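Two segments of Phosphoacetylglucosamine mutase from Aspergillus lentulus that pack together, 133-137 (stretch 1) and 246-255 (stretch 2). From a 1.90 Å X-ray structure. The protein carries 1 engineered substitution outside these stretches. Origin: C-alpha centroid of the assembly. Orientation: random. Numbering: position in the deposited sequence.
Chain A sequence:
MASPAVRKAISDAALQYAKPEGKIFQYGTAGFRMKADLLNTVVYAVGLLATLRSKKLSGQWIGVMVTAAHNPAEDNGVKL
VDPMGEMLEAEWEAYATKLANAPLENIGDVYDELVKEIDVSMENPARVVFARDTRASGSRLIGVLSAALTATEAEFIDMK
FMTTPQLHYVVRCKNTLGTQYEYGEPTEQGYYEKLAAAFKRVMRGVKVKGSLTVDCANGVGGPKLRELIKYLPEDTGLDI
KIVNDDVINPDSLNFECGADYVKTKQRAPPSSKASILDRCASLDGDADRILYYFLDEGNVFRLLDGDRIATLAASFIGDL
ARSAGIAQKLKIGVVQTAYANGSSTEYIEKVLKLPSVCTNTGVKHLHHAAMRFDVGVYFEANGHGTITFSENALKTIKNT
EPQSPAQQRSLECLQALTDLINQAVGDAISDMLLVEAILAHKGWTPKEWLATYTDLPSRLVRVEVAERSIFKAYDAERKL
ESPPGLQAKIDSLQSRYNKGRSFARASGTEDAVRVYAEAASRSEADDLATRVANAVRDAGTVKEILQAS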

# COMPACT_ATOMS: atom_id res chain seq x y z
N ASP A 133 12.25 -3.01 6.95
CA ASP A 133 12.82 -3.12 5.61
C ASP A 133 14.38 -2.93 5.80
O ASP A 133 14.87 -3.05 6.93
N THR A 134 15.11 -2.62 4.72
CA THR A 134 16.57 -2.66 4.72
C THR A 134 17.22 -1.36 5.18
O THR A 134 18.45 -1.27 5.12
N ARG A 135 16.39 -0.35 5.57
CA ARG A 135 16.89 0.99 5.79
C ARG A 135 18.01 0.98 6.90
O ARG A 135 17.96 0.16 7.79
N ALA A 136 18.97 1.89 6.80
CA ALA A 136 20.17 1.82 7.67
C ALA A 136 19.78 2.00 9.13
O ALA A 136 20.37 1.35 10.04
N SER A 137 18.80 2.86 9.36
CA SER A 137 18.33 3.11 10.75
C SER A 137 17.47 2.04 11.36
O SER A 137 17.09 2.17 12.55
N ASP A 246 20.00 -4.22 -4.92
CA ASP A 246 21.21 -3.94 -4.07
C ASP A 246 20.85 -3.48 -2.65
O ASP A 246 20.85 -2.26 -2.34
N VAL A 247 20.59 -4.47 -1.78
CA VAL A 247 20.18 -4.21 -0.40
C VAL A 247 21.44 -3.98 0.46
O VAL A 247 21.33 -3.79 1.64
N ILE A 248 22.61 -4.05 -0.16
CA ILE A 248 23.86 -3.84 0.56
C ILE A 248 24.20 -2.33 0.68
O ILE A 248 24.69 -1.88 1.73
N ASN A 249 24.04 -1.57 -0.39
CA ASN A 249 24.30 -0.11 -0.29
C ASN A 249 22.91 0.55 0.03
O ASN A 249 22.00 0.55 -0.85
N PRO A 250 22.75 1.10 1.27
CA PRO A 250 21.47 1.69 1.68
C PRO A 250 21.13 2.97 0.87
O PRO A 250 19.98 3.31 0.77
N ASP A 251 22.11 3.64 0.27
CA ASP A 251 21.81 4.87 -0.54
C ASP A 251 21.10 4.49 -1.85
O ASP A 251 20.50 5.36 -2.52
N SER A 252 21.16 3.23 -2.24
CA SER A 252 20.46 2.75 -3.47
C SER A 252 18.94 2.57 -3.37
O SER A 252 18.32 2.40 -4.42
N LEU A 253 18.39 2.58 -2.15
CA LEU A 253 17.02 2.20 -1.92
C LEU A 253 16.12 3.27 -2.57
O LEU A 253 16.25 4.47 -2.26
N ASN A 254 15.19 2.85 -3.46
CA ASN A 254 14.27 3.82 -4.17
C ASN A 254 15.02 4.89 -4.99
O ASN A 254 14.49 5.98 -5.25
N PHE A 255 16.26 4.57 -5.40
CA PHE A 255 17.11 5.64 -5.94
C PHE A 255 17.21 5.47 -7.40
O PHE A 255 17.75 4.49 -7.85

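No direct hydrogen bond joins these two stretches of phosphoacetylglucosamine mutase; the polar link between them runs through a single water, which donates to Thr 134 O at 3.0 Å and to Val 247 O at 2.7 Å. A water with two protons to give can join two backbone carbonyls, both acceptors, that could not bond to each other. The example illustrates a general principle: when loops meet without direct hydrogen bonds, much of their polar chemistry can be settled within each loop or elsewhere in the structure, and the contact itself can be mostly between carbon atoms.

Asp 133 (chi1 p) shows the internal half of the bargain. Its OD1 accepts from Arg 135 N at 3.1 Å, and its OD2 forms a salt bridge with Arg 135 NE at 2.9 Å, so backbone and side chain of the arginine are held by one carboxylate. In Arg 135 (chi1 m, chi2 and chi3 t) the CA-to-CB bond points away from stretch 2, yet the end of the side chain comes nearer. Leu 253 (t, p), buried and pointing toward stretch 1, lays CD2 over one face of the guanidinium and 3.6 Å from Arg 135 CG. Its other methyl, CD1, lies 4.0 Å from Thr 134 OG1. Thr 134 (p) also points in, and places CG2 3.7 Å from CG1 of Val 247 (m). Ala 136 CB meets Pro 250 CB at 4.3 Å, a looser apolar contact.

Proximity alone does not make a bond: Arg 135 NH2 and Asn 254 ND2 are 3.5 Å apart, but both are donors, and each is satisfied elsewhere in the structure.

Stretch 2 is likewise braced from within. Asp 246 OD1 accepts from Asn 249 N at 3.1 Å, and Asn 249 OD1 from Asp 251 N at 3.0 Å, tying together the loop that leads into the short 3-10 segment carrying Pro 250.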

# COMPACT_ATOMS: atom_id res chain seq x y z
CB ASP A 133 12.17 -2.10 4.62
CG ASP A 133 12.47 -0.66 4.98
OD1 ASP A 133 13.31 -0.39 5.90
OD2 ASP A 133 11.86 0.26 4.33
CB THR A 134 17.13 -3.04 3.32
OG1 THR A 134 16.60 -2.12 2.34
CG2 THR A 134 16.77 -4.51 2.96
CB ARG A 135 15.77 1.95 6.20
CG ARG A 135 14.85 2.39 5.00
CD ARG A 135 13.52 2.96 5.51
NE ARG A 135 12.68 3.01 4.28
CZ ARG A 135 12.75 4.04 3.42
NH1 ARG A 135 13.47 5.16 3.70
NH2 ARG A 135 12.07 3.99 2.27
CB ALA A 136 21.12 2.89 7.29
CB SER A 137 17.49 4.41 10.80
OG SER A 137 16.40 4.36 9.86
CB ASP A 246 22.19 -3.00 -4.81
CG ASP A 246 23.41 -2.59 -3.97
OD1 ASP A 246 23.75 -3.25 -2.96
OD2 ASP A 246 24.01 -1.57 -4.36
CB VAL A 247 19.33 -5.34 0.23
CG1 VAL A 247 17.95 -5.41 -0.47
CG2 VAL A 247 20.08 -6.68 0.16
CB ILE A 248 25.03 -4.60 -0.17
CG1 ILE A 248 24.75 -6.11 -0.33
CG2 ILE A 248 26.41 -4.31 0.48
CD1 ILE A 248 24.68 -6.82 1.03
CB ASN A 249 24.88 0.43 -1.59
CG ASN A 249 25.10 1.94 -1.54
OD1 ASN A 249 24.78 2.62 -0.53
ND2 ASN A 249 25.65 2.49 -2.59
CB PRO A 250 21.73 2.08 3.15
CG PRO A 250 23.22 2.36 3.19
CD PRO A 250 23.81 1.32 2.29
CB ASP A 251 23.14 5.58 -0.96
CG ASP A 251 24.00 6.03 0.22
OD1 ASP A 251 23.55 6.20 1.39
OD2 ASP A 251 25.17 6.26 -0.08
CB SER A 252 21.06 1.40 -3.89
OG SER A 252 22.38 1.69 -4.31
CB LEU A 253 16.74 2.16 -0.41
CG LEU A 253 15.29 1.71 -0.07
CD1 LEU A 253 15.04 0.24 -0.50
CD2 LEU A 253 15.08 1.87 1.45
CB ASN A 254 13.27 4.52 -3.19
CG ASN A 254 12.35 3.51 -2.49
OD1 ASN A 254 11.84 2.56 -3.12
ND2 ASN A 254 12.04 3.76 -1.18
CB PHE A 255 18.52 5.73 -5.25
CG PHE A 255 19.42 6.79 -5.89
CD1 PHE A 255 19.23 8.16 -5.60
CD2 PHE A 255 20.39 6.42 -6.82
CE1 PHE A 255 20.04 9.13 -6.24
CE2 PHE A 255 21.18 7.37 -7.47
CZ PHE A 255 20.98 8.73 -7.18
O HOH W 1 20.70 -1.62 3.20